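PDB 4MX8: periplasmic binding protein, which probably captures a metal-chelate solute such as an iron-siderophore complex outside the membrane and hands it to an ABC transporter. Local coordinates for residues A17-D22 and E142-F147; D53-D58 and Y293-G298; L193-P198 and E223-A228; H283-N288 and L310-R315. All blocks are in the same frame, centred on the assembly; numbering follows the deposited sequence. Where two conformers were deposited one is given.

How the interactions relate
Interaction 2 is the buried contact nearest the centre of the molecule: helix 54-62 of the N-terminal half meets glycines that follow helix 289-295, and an aspartate is the polar element. Interaction 1, partly buried, packs the N-terminal hairpin on helix 137-152 by two aromatic rings. Interactions 3 and 4 reach the same mixed sheet in the C-terminal half, at its two outermost strands, 192-195 and 284-287. Interaction 3 is a surface contact led by one isoleucine, whereas interaction 4 joins leucine packing to side-chain bonds with strand carbonyls. Interactions 2 and 4 are neighbours in the chain, since strand 284-287 runs on to helix 289-295.

Interaction 1: A17-D22 and E142-F147; sequences ASYTWD and EQNTTF
A two-stranded antiparallel hairpin, strands 16-24 and 35-43, lies against helix 137-152, and residues 17-22 of its first strand run nearly antiparallel to the helix segment 142-147. Their axes come no closer than 11.7 Å, a gap that calls for large side chains, and two aromatic rings fill it. Phe147 has CG anti to its backbone N (chi1 -175°), which sends the ring out from the helix toward the strand. Tyr19, also with CG anti to the backbone N (chi1 -171°), lays its ring obliquely across it, the planes 37° apart and the centroids separated by 4.6 Å. The overlap is uneven: Tyr19 CD1 sits over the centre of one face of Phe147, 3.5 Å above its plane, while Tyr19 CB touches Phe147 CZ at 3.6 Å. On the far side of Ser18 along the strand, Ala17 turns its methyl to the same phenyl ring, CB lying 4.2 Å from Phe147 CE1. Alternation along the strand explains this choice of residues: Ala17 and Tyr19 point to the helix, whereas Ser18 points away and bonds Glu41 through OG. Phenylalanine suits the buried position because it offers hydrocarbon surface all round, and tyrosine suits one less enclosed because its hydroxyl can extend beyond the apolar overlap. The side chain of Ile129, from strand 128-130, touches both Tyr19 and Phe147 and adds to the apolar packing. Held by side-chain packing without a hydrogen bond between the segments, this is an antiparallel hairpin packed on one face of a helix, here attaching the N-terminal strands to helix 137-152.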
loop_
_atom_site.group_PDB
_atom_site.type_symbol
_atom_site.label_atom_id
_atom_site.label_comp_id
_atom_site.label_asym_id
_atom_site.label_seq_id
_atom_site.Cartn_x
_atom_site.Cartn_y
_atom_site.Cartn_z
ATOM N N ALA A 17 -10.152 -22.884 6.904
ATOM C CA ALA A 17 -10.070 -22.496 5.508
ATOM C C ALA A 17 -8.619 -22.651 5.091
ATOM O O ALA A 17 -7.713 -22.213 5.806
ATOM C CB ALA A 17 -10.510 -21.060 5.330
ATOM N N SER A 18 -8.397 -23.279 3.941
ATOM C CA SER A 18 -7.052 -23.567 3.474
ATOM C C SER A 18 -6.509 -22.401 2.666
ATOM O O SER A 18 -7.161 -21.930 1.732
ATOM C CB SER A 18 -7.088 -24.803 2.605
ATOM O OG SER A 18 -6.015 -25.647 2.936
ATOM N N TYR A 19 -5.326 -21.915 3.032
ATOM C CA TYR A 19 -4.710 -20.806 2.290
ATOM C C TYR A 19 -3.359 -21.215 1.700
ATOM O O TYR A 19 -2.433 -21.589 2.441
ATOM C CB TYR A 19 -4.551 -19.552 3.150
ATOM C CG TYR A 19 -4.123 -18.356 2.326
ATOM C CD1 TYR A 19 -5.012 -17.740 1.452
ATOM C CD2 TYR A 19 -2.843 -17.845 2.412
ATOM C CE1 TYR A 19 -4.633 -16.652 0.685
ATOM C CE2 TYR A 19 -2.456 -16.754 1.649
ATOM C CZ TYR A 19 -3.355 -16.159 0.782
ATOM O OH TYR A 19 -2.990 -15.067 0.012
ATOM N N THR A 20 -3.264 -21.157 0.367
ATOM C CA THR A 20 -2.067 -21.600 -0.336
ATOM C C THR A 20 -1.546 -20.522 -1.259
ATOM O O THR A 20 -2.271 -20.015 -2.114
ATOM C CB THR A 20 -2.307 -22.864 -1.146
ATOM O OG1 THR A 20 -2.624 -23.941 -0.255
ATOM C CG2 THR A 20 -1.058 -23.228 -1.918
ATOM N N TRP A 21 -0.275 -20.177 -1.084
ATOM C CA TRP A 21 0.325 -19.108 -1.860
ATOM C C TRP A 21 1.796 -19.386 -2.153
ATOM O O TRP A 21 2.407 -20.272 -1.539
ATOM C CB TRP A 21 0.133 -17.772 -1.137
ATOM C CG TRP A 21 1.077 -17.496 -0.002
ATOM C CD1 TRP A 21 2.127 -16.617 -0.011
ATOM C CD2 TRP A 21 1.047 -18.066 1.314
ATOM N NE1 TRP A 21 2.746 -16.605 1.218
ATOM C CE2 TRP A 21 2.104 -17.488 2.046
ATOM C CE3 TRP A 21 0.235 -19.015 1.942
ATOM C CZ2 TRP A 21 2.371 -17.832 3.368
ATOM C CZ3 TRP A 21 0.496 -19.353 3.258
ATOM C CH2 TRP A 21 1.555 -18.759 3.960
ATOM N N ASP A 22 2.354 -18.647 -3.112
ATOM C CA ASP A 22 3.774 -18.771 -3.405
ATOM C C ASP A 22 4.572 -17.804 -2.522
ATOM O O ASP A 22 4.699 -16.616 -2.817
ATOM C CB ASP A 22 4.047 -18.562 -4.892
ATOM C CG ASP A 22 3.501 -19.697 -5.752
ATOM O OD1 ASP A 22 3.931 -20.859 -5.578
ATOM O OD2 ASP A 22 2.642 -19.426 -6.611
ATOM N N GLU A 142 -8.571 -7.932 -4.697
ATOM C CA GLU A 142 -9.686 -8.857 -4.870
ATOM C C GLU A 142 -9.477 -10.159 -4.097
ATOM O O GLU A 142 -10.356 -10.606 -3.357
ATOM C CB GLU A 142 -9.909 -9.138 -6.346
ATOM C CG GLU A 142 -10.938 -10.197 -6.658
ATOM C CD GLU A 142 -11.229 -10.233 -8.151
ATOM O OE1 GLU A 142 -10.318 -9.856 -8.931
ATOM O OE2 GLU A 142 -12.358 -10.612 -8.547
ATOM N N GLN A 143 -8.305 -10.761 -4.247
ATOM C CA GLN A 143 -8.046 -12.022 -3.567
ATOM C C GLN A 143 -8.022 -11.884 -2.055
ATOM O O GLN A 143 -8.756 -12.583 -1.367
ATOM C CB GLN A 143 -6.792 -12.692 -4.111
ATOM C CG GLN A 143 -6.894 -12.913 -5.622
ATOM C CD GLN A 143 -5.710 -13.662 -6.189
ATOM O OE1 GLN A 143 -5.105 -14.499 -5.505
ATOM N NE2 GLN A 143 -5.370 -13.372 -7.450
ATOM N N ASN A 144 -7.203 -10.982 -1.535
ATOM C CA ASN A 144 -7.166 -10.784 -0.092
ATOM C C ASN A 144 -8.527 -10.447 0.548
ATOM O O ASN A 144 -8.863 -10.944 1.637
ATOM C CB ASN A 144 -6.114 -9.752 0.281
ATOM C CG ASN A 144 -4.719 -10.251 0.037
ATOM O OD1 ASN A 144 -4.502 -11.445 -0.171
ATOM N ND2 ASN A 144 -3.755 -9.344 0.066
ATOM N N THR A 145 -9.320 -9.627 -0.131
ATOM C CA THR A 145 -10.592 -9.230 0.439
ATOM C C THR A 145 -11.586 -10.388 0.429
ATOM O O THR A 145 -12.323 -10.604 1.390
ATOM C CB THR A 145 -11.165 -8.026 -0.274
ATOM O OG1 THR A 145 -10.200 -6.979 -0.217
ATOM C CG2 THR A 145 -12.444 -7.566 0.390
ATOM N N THR A 146 -11.603 -11.143 -0.656
ATOM C CA THR A 146 -12.447 -12.321 -0.695
ATOM C C THR A 146 -12.021 -13.330 0.364
ATOM O O THR A 146 -12.857 -13.840 1.103
ATOM C CB THR A 146 -12.406 -12.990 -2.048
ATOM O OG1 THR A 146 -12.847 -12.063 -3.045
ATOM C CG2 THR A 146 -13.300 -14.161 -2.044
ATOM N N PHE A 147 -10.722 -13.607 0.444
ATOM C CA PHE A 147 -10.252 -14.591 1.403
ATOM C C PHE A 147 -10.585 -14.219 2.828
ATOM O O PHE A 147 -11.169 -15.022 3.565
ATOM C CB PHE A 147 -8.754 -14.852 1.333
ATOM C CG PHE A 147 -8.335 -15.956 2.256
ATOM C CD1 PHE A 147 -8.861 -17.235 2.100
ATOM C CD2 PHE A 147 -7.501 -15.710 3.325
ATOM C CE1 PHE A 147 -8.517 -18.256 2.966
ATOM C CE2 PHE A 147 -7.152 -16.736 4.204
ATOM C CZ PHE A 147 -7.662 -18.008 4.020
#

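Interaction 2: D53-D58 and Y293-G298; sequences DMAALD and YIVFGG
Ala55 sets its methyl group over the peptide of Gly297, with CB 3.3 Å from Gly297 O. The small residue lets helix 54-62 come close to the turn after helix 289-295, and the CA atoms of Ala55 and Gly298 are only 4.4 Å apart. One turn further along the helix, Asp58 has CG anti to its backbone N (chi1 -174°), so its carboxylate reaches alongside the backbone of Gly298, OD2 lying 3.4 Å from Gly298 C. Both carboxylate oxygens have partners at the start of helix 299-309: OD1 accepts from Glu300 N and OD2 is hydrogen-bonded to Thr301 OG1. A negative charge there would be stabilised by the positive end of the helix dipole, which may favour the ionised form. An alanine in place of Asp58 would remove both oxygens, and would probably leave the first turn of helix 299-309 less firmly tied to helix 54-62. Gly297 and Gly298 both have backbone angles that would jam a side chain against the preceding carbonyl O; at Gly298 a CB would in addition run into Asp58 OD2. The apolar end of the contact belongs to Val295, whose CG2 packs 3.9 Å from CB of Met54, a selenomethionine here, while CG1 faces Ala55. From there the bent Met54 chain turns away to Pro71, Val75 and Pro76. With an aspartate at a helix N-terminus, a helix start thus packs on a glycine turn linking two helices, consistent with the region where the two lobes of a TroA-like binding protein meet.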
loop_
_atom_site.group_PDB
_atom_site.type_symbol
_atom_site.label_atom_id
_atom_site.label_comp_id
_atom_site.label_asym_id
_atom_site.label_seq_id
_atom_site.Cartn_x
_atom_site.Cartn_y
_atom_site.Cartn_z
ATOM N N ASP A 53 0.520 -6.401 8.976
ATOM C CA ASP A 53 0.400 -5.713 7.679
ATOM C C ASP A 53 -0.827 -4.793 7.712
ATOM O O ASP A 53 -1.967 -5.266 7.791
ATOM C CB ASP A 53 0.294 -6.749 6.543
ATOM C CG ASP A 53 0.027 -6.121 5.168
ATOM O OD1 ASP A 53 0.741 -5.163 4.785
ATOM O OD2 ASP A 53 -0.894 -6.609 4.454
HETATM N N MSE A 54 -0.594 -3.482 7.679
HETATM C CA MSE A 54 -1.679 -2.511 7.841
HETATM C C MSE A 54 -2.801 -2.692 6.812
HETATM O O MSE A 54 -3.957 -2.346 7.065
HETATM C CB MSE A 54 -1.141 -1.070 7.830
HETATM C CG MSE A 54 -0.183 -0.708 8.978
HETATM SE SE MSE A 54 -0.845 -1.140 10.758
HETATM C CE MSE A 54 -0.334 -2.999 10.911
ATOM N N ALA A 55 -2.466 -3.252 5.656
ATOM C CA ALA A 55 -3.478 -3.402 4.637
ATOM C C ALA A 55 -4.413 -4.541 5.009
ATOM O O ALA A 55 -5.620 -4.471 4.760
ATOM C CB ALA A 55 -2.850 -3.622 3.309
ATOM N N ALA A 56 -3.871 -5.593 5.614
ATOM C CA ALA A 56 -4.746 -6.640 6.150
ATOM C C ALA A 56 -5.541 -6.125 7.335
ATOM O O ALA A 56 -6.699 -6.493 7.497
ATOM C CB ALA A 56 -3.967 -7.849 6.547
ATOM N N LEU A 57 -4.919 -5.285 8.165
ATOM C CA LEU A 57 -5.632 -4.689 9.297
ATOM C C LEU A 57 -6.819 -3.905 8.755
ATOM O O LEU A 57 -7.937 -4.068 9.226
ATOM C CB LEU A 57 -4.723 -3.791 10.148
ATOM C CG LEU A 57 -5.303 -3.298 11.487
ATOM C CD1 LEU A 57 -4.190 -3.056 12.469
ATOM C CD2 LEU A 57 -6.134 -2.027 11.361
ATOM N N ASP A 58 -6.548 -3.066 7.757
ATOM C CA ASP A 58 -7.561 -2.283 7.068
ATOM C C ASP A 58 -8.756 -3.151 6.661
ATOM O O ASP A 58 -9.883 -2.927 7.110
ATOM C CB ASP A 58 -6.930 -1.645 5.829
ATOM C CG ASP A 58 -7.860 -0.675 5.109
ATOM O OD1 ASP A 58 -9.099 -0.720 5.319
ATOM O OD2 ASP A 58 -7.338 0.133 4.304
ATOM N N TYR A 293 2.083 4.993 0.670
ATOM C CA TYR A 293 3.412 4.439 0.885
ATOM C C TYR A 293 3.527 3.429 2.029
ATOM O O TYR A 293 4.247 2.442 1.910
ATOM C CB TYR A 293 4.426 5.553 1.057
ATOM C CG TYR A 293 5.826 5.063 1.349
ATOM C CD1 TYR A 293 6.684 4.742 0.331
ATOM C CD2 TYR A 293 6.281 4.918 2.648
ATOM C CE1 TYR A 293 7.945 4.298 0.589
ATOM C CE2 TYR A 293 7.542 4.461 2.910
ATOM C CZ TYR A 293 8.376 4.163 1.875
ATOM O OH TYR A 293 9.653 3.722 2.119
ATOM N N ILE A 294 2.844 3.661 3.144
ATOM C CA ILE A 294 2.966 2.741 4.292
ATOM C C ILE A 294 2.020 1.551 4.189
ATOM O O ILE A 294 2.447 0.408 4.223
ATOM C CB ILE A 294 2.741 3.449 5.647
ATOM C CG1 ILE A 294 3.869 4.441 5.912
ATOM C CG2 ILE A 294 2.634 2.434 6.756
ATOM C CD1 ILE A 294 5.197 3.789 6.110
ATOM N N VAL A 295 0.733 1.840 4.051
ATOM C CA VAL A 295 -0.295 0.811 3.984
ATOM C C VAL A 295 -0.361 0.115 2.625
ATOM O O VAL A 295 -0.169 -1.112 2.534
ATOM C CB VAL A 295 -1.673 1.405 4.285
ATOM C CG1 VAL A 295 -2.704 0.319 4.274
ATOM C CG2 VAL A 295 -1.644 2.120 5.626
ATOM N N PHE A 296 -0.566 0.917 1.579
ATOM C CA PHE A 296 -0.686 0.480 0.174
ATOM C C PHE A 296 -1.479 -0.817 -0.078
ATOM O O PHE A 296 -0.949 -1.825 -0.529
ATOM C CB PHE A 296 0.669 0.537 -0.579
ATOM C CG PHE A 296 1.638 -0.575 -0.228
ATOM C CD1 PHE A 296 2.342 -0.571 0.970
ATOM C CD2 PHE A 296 1.880 -1.602 -1.127
ATOM C CE1 PHE A 296 3.237 -1.590 1.277
ATOM C CE2 PHE A 296 2.769 -2.620 -0.821
ATOM C CZ PHE A 296 3.451 -2.609 0.377
ATOM N N GLY A 297 -2.773 -0.762 0.199
ATOM C CA GLY A 297 -3.632 -1.922 0.064
ATOM C C GLY A 297 -4.687 -1.826 1.144
ATOM O O GLY A 297 -4.530 -1.062 2.085
ATOM N N GLY A 298 -5.770 -2.577 1.015
ATOM C CA GLY A 298 -6.823 -2.497 2.002
ATOM C C GLY A 298 -8.008 -1.686 1.511
ATOM O O GLY A 298 -7.867 -0.819 0.646
#

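Interaction 3: L193-P198 and E223-A228; sequences LSALSP and EDIKAA
From its CB outward, the side chain of Ile225 meets the 193-198 segment atom by atom. CB stands 4.4 Å from Ser197 CB, where the CA atoms of the two segments come nearest. The branch then divides: CG2, anti to the backbone N, packs on the methyl of Ala195, 3.8 Å from its CB, while CG1, anti to the carbonyl carbon (chi1 -64°), carries CD1 the other way. CD1 ends 3.6 Å from Leu196 O and also approaches CD of the Pro198 ring, which the isoleucine crosses at about a right angle. A beta-branched residue fits because one arm packs on Ala195 while the other reaches Leu196 O and Pro198. Beside it, Ser197 OG gives a hydrogen bond to Pro198 O of 3.1 Å, arriving above the carbonyl plane, and lies against CB of the extended Lys226 chain. An alanine in place of Ser197 would lose that bond, and would probably leave the turn into Pro198 less well fixed. The isoleucine opens helix 225-229, whose N-cap is Asp224: its OD2 accepts from Ala227 N at 3.1 Å. Tyr213 of helix 207-214 flanks the contact, touching Ile225 and Pro198 and bonding Leu196 O through its hydroxyl, while Leu184 of strand 183-189 also touches Ile225, so the short helix packs against strand 192-195, an outermost strand of the mixed sheet, and the residues that follow it.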
loop_
_atom_site.group_PDB
_atom_site.type_symbol
_atom_site.label_atom_id
_atom_site.label_comp_id
_atom_site.label_asym_id
_atom_site.label_seq_id
_atom_site.Cartn_x
_atom_site.Cartn_y
_atom_site.Cartn_z
ATOM N N LEU A 193 14.260 13.823 -5.305
ATOM C CA LEU A 193 13.104 13.388 -6.095
ATOM C C LEU A 193 13.351 12.009 -6.734
ATOM O O LEU A 193 14.409 11.761 -7.292
ATOM C CB LEU A 193 12.758 14.440 -7.164
ATOM C CG LEU A 193 11.705 15.503 -6.819
ATOM C CD1 LEU A 193 12.027 16.235 -5.568
ATOM C CD2 LEU A 193 11.528 16.499 -7.935
ATOM N N SER A 194 12.390 11.103 -6.631
ATOM C CA SER A 194 12.488 9.816 -7.331
ATOM C C SER A 194 11.306 9.680 -8.281
ATOM O O SER A 194 10.164 9.913 -7.889
ATOM C CB SER A 194 12.494 8.638 -6.348
ATOM O OG SER A 194 13.267 8.922 -5.191
ATOM N N ALA A 195 11.572 9.324 -9.532
ATOM C CA ALA A 195 10.495 9.151 -10.500
ATOM C C ALA A 195 9.789 7.815 -10.299
ATOM O O ALA A 195 10.438 6.762 -10.248
ATOM C CB ALA A 195 11.022 9.265 -11.920
ATOM N N LEU A 196 8.463 7.859 -10.181
ATOM C CA LEU A 196 7.667 6.631 -10.191
ATOM C C LEU A 196 7.402 6.148 -11.616
ATOM O O LEU A 196 7.256 6.930 -12.538
ATOM C CB LEU A 196 6.347 6.833 -9.478
ATOM C CG LEU A 196 6.516 7.219 -8.030
ATOM C CD1 LEU A 196 5.149 7.327 -7.389
ATOM C CD2 LEU A 196 7.361 6.189 -7.371
ATOM N N SER A 197 7.322 4.844 -11.787
ATOM C CA SER A 197 7.333 4.274 -13.118
ATOM C C SER A 197 6.241 3.218 -13.199
ATOM O O SER A 197 6.022 2.484 -12.231
ATOM C CB SER A 197 8.715 3.650 -13.359
ATOM O OG SER A 197 8.685 2.718 -14.422
ATOM N N PRO A 198 5.539 3.135 -14.340
ATOM C CA PRO A 198 4.602 2.021 -14.518
ATOM C C PRO A 198 5.318 0.702 -14.254
ATOM O O PRO A 198 6.487 0.526 -14.622
ATOM C CB PRO A 198 4.227 2.104 -16.000
ATOM C CG PRO A 198 4.441 3.477 -16.367
ATOM C CD PRO A 198 5.591 3.996 -15.529
ATOM N N GLU A 223 7.429 7.154 -22.354
ATOM C CA GLU A 223 6.974 5.784 -22.614
ATOM C C GLU A 223 7.832 4.774 -21.860
ATOM O O GLU A 223 7.381 3.655 -21.593
ATOM C CB GLU A 223 6.941 5.467 -24.111
ATOM C CG GLU A 223 8.261 5.727 -24.820
ATOM C CD GLU A 223 8.203 5.433 -26.314
ATOM O OE1 GLU A 223 9.193 5.744 -27.024
ATOM O OE2 GLU A 223 7.171 4.889 -26.771
ATOM N N ASP A 224 9.056 5.182 -21.512
ATOM C CA ASP A 224 9.921 4.388 -20.635
ATOM C C ASP A 224 10.645 5.262 -19.595
ATOM O O ASP A 224 11.801 5.657 -19.794
ATOM C CB ASP A 224 10.930 3.590 -21.465
ATOM C CG ASP A 224 11.428 2.344 -20.749
ATOM O OD1 ASP A 224 11.540 1.292 -21.422
ATOM O OD2 ASP A 224 11.706 2.415 -19.527
ATOM N N ILE A 225 9.964 5.557 -18.488
ATOM C CA ILE A 225 10.526 6.419 -17.451
ATOM C C ILE A 225 11.729 5.779 -16.785
ATOM O O ILE A 225 12.763 6.417 -16.617
ATOM C CB ILE A 225 9.489 6.779 -16.373
ATOM C CG1 ILE A 225 8.358 7.602 -16.995
ATOM C CG2 ILE A 225 10.139 7.544 -15.228
ATOM C CD1 ILE A 225 7.175 7.801 -16.075
ATOM N N LYS A 226 11.583 4.509 -16.418
ATOM C CA LYS A 226 12.633 3.769 -15.719
ATOM C C LYS A 226 13.962 3.914 -16.443
ATOM O O LYS A 226 15.001 4.163 -15.825
ATOM C CB LYS A 226 12.246 2.290 -15.605
ATOM C CG LYS A 226 12.709 1.627 -14.321
ATOM C CD LYS A 226 11.887 0.383 -14.055
ATOM C CE LYS A 226 12.135 -0.151 -12.653
ATOM N NZ LYS A 226 11.197 -1.265 -12.308
ATOM N N ALA A 227 13.897 3.782 -17.764
ATOM C CA ALA A 227 15.053 3.915 -18.632
ATOM C C ALA A 227 15.753 5.267 -18.470
ATOM O O ALA A 227 16.947 5.333 -18.160
ATOM C CB ALA A 227 14.620 3.721 -20.070
ATOM N N ALA A 228 14.994 6.341 -18.682
ATOM C CA ALA A 228 15.524 7.706 -18.652
ATOM C C ALA A 228 16.048 8.086 -17.271
ATOM O O ALA A 228 16.863 8.993 -17.122
ATOM C CB ALA A 228 14.447 8.680 -19.086
#

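Interaction 4: H283-N288 and L310-R315; sequences HVLYLN and LQVAAR
The guanidinium of Arg315 is the flat group round which this contact is built. Leu285 CD2 sits over the centre of one face, 3.5 Å above the plane, and the two side chains run antiparallel alongside each other. At the edge, in the same plane, lies Val284 O, which accepts from both terminal nitrogens, NH1 at 3.0 Å and NH2 at 3.1 Å. NH1 also bonds Asp282 O, so backbone carbonyls help hold the group flat against the leucine. Leu285 meets Val312 at about a right angle, its CD1 3.5 Å from Val312 CG1, and its CD2 also touches Gln311 CB at 3.6 Å. Gln311 passes Leu285 head to tail, and its extended chain brings NE2 to Tyr286 O in a weak but straight bond (171°); its stronger partner is Asp308 O. Leucine suits the centre because its two methyls can serve an apolar neighbour and a cation's face at once. On the backbone, Leu285 pairs with strand 246-251. Arg315 thus bonds one outward carbonyl, and Gln311 more weakly the other, of an outermost strand, and the C-terminal tail after helix 299-309 lies along that edge of the mixed sheet in an alpha/beta fold.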
loop_
_atom_site.group_PDB
_atom_site.type_symbol
_atom_site.label_atom_id
_atom_site.label_comp_id
_atom_site.label_asym_id
_atom_site.label_seq_id
_atom_site.Cartn_x
_atom_site.Cartn_y
_atom_site.Cartn_z
ATOM N N HIS A 283 -1.573 22.038 -11.190
ATOM C CA HIS A 283 -1.777 20.657 -11.572
ATOM C C HIS A 283 -0.834 19.773 -10.768
ATOM O O HIS A 283 -0.481 18.679 -11.210
ATOM C CB HIS A 283 -1.483 20.494 -13.061
ATOM C CG HIS A 283 -2.571 21.005 -13.962
ATOM N ND1 HIS A 283 -2.517 20.875 -15.335
ATOM C CD2 HIS A 283 -3.745 21.628 -13.689
ATOM C CE1 HIS A 283 -3.606 21.403 -15.870
ATOM N NE2 HIS A 283 -4.368 21.866 -14.892
ATOM N N VAL A 284 -0.405 20.256 -9.602
ATOM C CA VAL A 284 0.357 19.427 -8.661
ATOM C C VAL A 284 -0.587 18.845 -7.616
ATOM O O VAL A 284 -1.193 19.577 -6.844
ATOM C CB VAL A 284 1.504 20.221 -7.973
ATOM C CG1 VAL A 284 2.197 19.385 -6.927
ATOM C CG2 VAL A 284 2.516 20.681 -9.000
ATOM N N LEU A 285 -0.716 17.526 -7.603
ATOM C CA LEU A 285 -1.622 16.865 -6.669
ATOM C C LEU A 285 -0.833 16.063 -5.655
ATOM O O LEU A 285 0.043 15.279 -6.034
ATOM C CB LEU A 285 -2.555 15.920 -7.424
ATOM C CG LEU A 285 -3.231 16.590 -8.611
ATOM C CD1 LEU A 285 -3.258 15.607 -9.722
ATOM C CD2 LEU A 285 -4.617 17.045 -8.262
ATOM N N TYR A 286 -1.140 16.251 -4.373
ATOM C CA TYR A 286 -0.444 15.497 -3.327
ATOM C C TYR A 286 -1.234 14.272 -2.856
ATOM O O TYR A 286 -2.423 14.356 -2.531
ATOM C CB TYR A 286 -0.088 16.415 -2.165
ATOM C CG TYR A 286 0.938 17.447 -2.549
ATOM C CD1 TYR A 286 2.292 17.207 -2.356
ATOM C CD2 TYR A 286 0.562 18.649 -3.132
ATOM C CE1 TYR A 286 3.242 18.139 -2.717
ATOM C CE2 TYR A 286 1.506 19.588 -3.492
ATOM C CZ TYR A 286 2.842 19.323 -3.282
ATOM O OH TYR A 286 3.789 20.239 -3.654
ATOM N N LEU A 287 -0.573 13.126 -2.841
ATOM C CA LEU A 287 -1.239 11.889 -2.455
ATOM C C LEU A 287 -0.980 11.603 -0.972
ATOM O O LEU A 287 0.012 12.066 -0.427
ATOM C CB LEU A 287 -0.755 10.731 -3.331
ATOM C CG LEU A 287 -0.892 10.877 -4.844
ATOM C CD1 LEU A 287 -0.285 9.671 -5.486
ATOM C CD2 LEU A 287 -2.338 10.993 -5.244
ATOM N N ASN A 288 -1.872 10.855 -0.323
ATOM C CA ASN A 288 -1.766 10.583 1.113
ATOM C C ASN A 288 -0.616 9.612 1.377
ATOM O O ASN A 288 -0.731 8.409 1.075
ATOM C CB ASN A 288 -3.087 9.991 1.621
ATOM C CG ASN A 288 -3.102 9.753 3.126
ATOM O OD1 ASN A 288 -2.091 9.419 3.741
ATOM N ND2 ASN A 288 -4.274 9.909 3.724
ATOM N N LEU A 310 -9.228 11.524 -7.480
ATOM C CA LEU A 310 -10.362 12.357 -7.915
ATOM C C LEU A 310 -10.140 13.866 -7.798
ATOM O O LEU A 310 -10.936 14.645 -8.308
ATOM C CB LEU A 310 -11.663 11.945 -7.216
ATOM C CG LEU A 310 -12.417 10.732 -7.782
ATOM C CD1 LEU A 310 -13.447 10.194 -6.811
ATOM C CD2 LEU A 310 -13.064 11.065 -9.094
ATOM N N GLN A 311 -9.061 14.276 -7.141
ATOM C CA GLN A 311 -8.693 15.687 -7.087
ATOM C C GLN A 311 -8.475 16.300 -8.466
ATOM O O GLN A 311 -8.693 17.496 -8.612
ATOM C CB GLN A 311 -7.415 15.903 -6.282
ATOM C CG GLN A 311 -7.459 15.500 -4.821
ATOM C CD GLN A 311 -6.088 15.630 -4.140
ATOM O OE1 GLN A 311 -5.726 16.705 -3.629
ATOM N NE2 GLN A 311 -5.321 14.535 -4.138
ATOM N N VAL A 312 -8.024 15.525 -9.468
ATOM C CA VAL A 312 -7.810 16.127 -10.804
ATOM C C VAL A 312 -9.060 16.772 -11.343
ATOM O O VAL A 312 -8.985 17.749 -12.087
ATOM C CB VAL A 312 -7.357 15.160 -11.908
ATOM C CG1 VAL A 312 -5.872 15.075 -11.959
ATOM C CG2 VAL A 312 -8.014 13.800 -11.765
ATOM N N ALA A 313 -10.206 16.212 -10.977
ATOM C CA ALA A 313 -11.482 16.726 -11.441
ATOM C C ALA A 313 -11.640 18.188 -11.064
ATOM O O ALA A 313 -12.282 18.958 -11.783
ATOM C CB ALA A 313 -12.613 15.916 -10.870
ATOM N N ALA A 314 -11.029 18.575 -9.951
ATOM C CA ALA A 314 -11.250 19.908 -9.402
ATOM C C ALA A 314 -10.295 20.994 -9.916
ATOM O O ALA A 314 -10.546 22.178 -9.697
ATOM C CB ALA A 314 -11.218 19.854 -7.904
ATOM N N ARG A 315 -9.221 20.604 -10.598
ATOM C CA ARG A 315 -8.182 21.559 -11.005
ATOM C C ARG A 315 -8.414 22.209 -12.373
ATOM O O ARG A 315 -9.205 21.720 -13.176
ATOM C CB ARG A 315 -6.810 20.885 -10.987
ATOM C CG ARG A 315 -6.479 20.235 -9.682
ATOM C CD ARG A 315 -6.385 21.255 -8.571
ATOM N NE ARG A 315 -5.881 20.618 -7.361
ATOM C CZ ARG A 315 -4.588 20.440 -7.099
ATOM N NH1 ARG A 315 -3.673 20.869 -7.954
ATOM N NH2 ARG A 315 -4.211 19.833 -5.985
#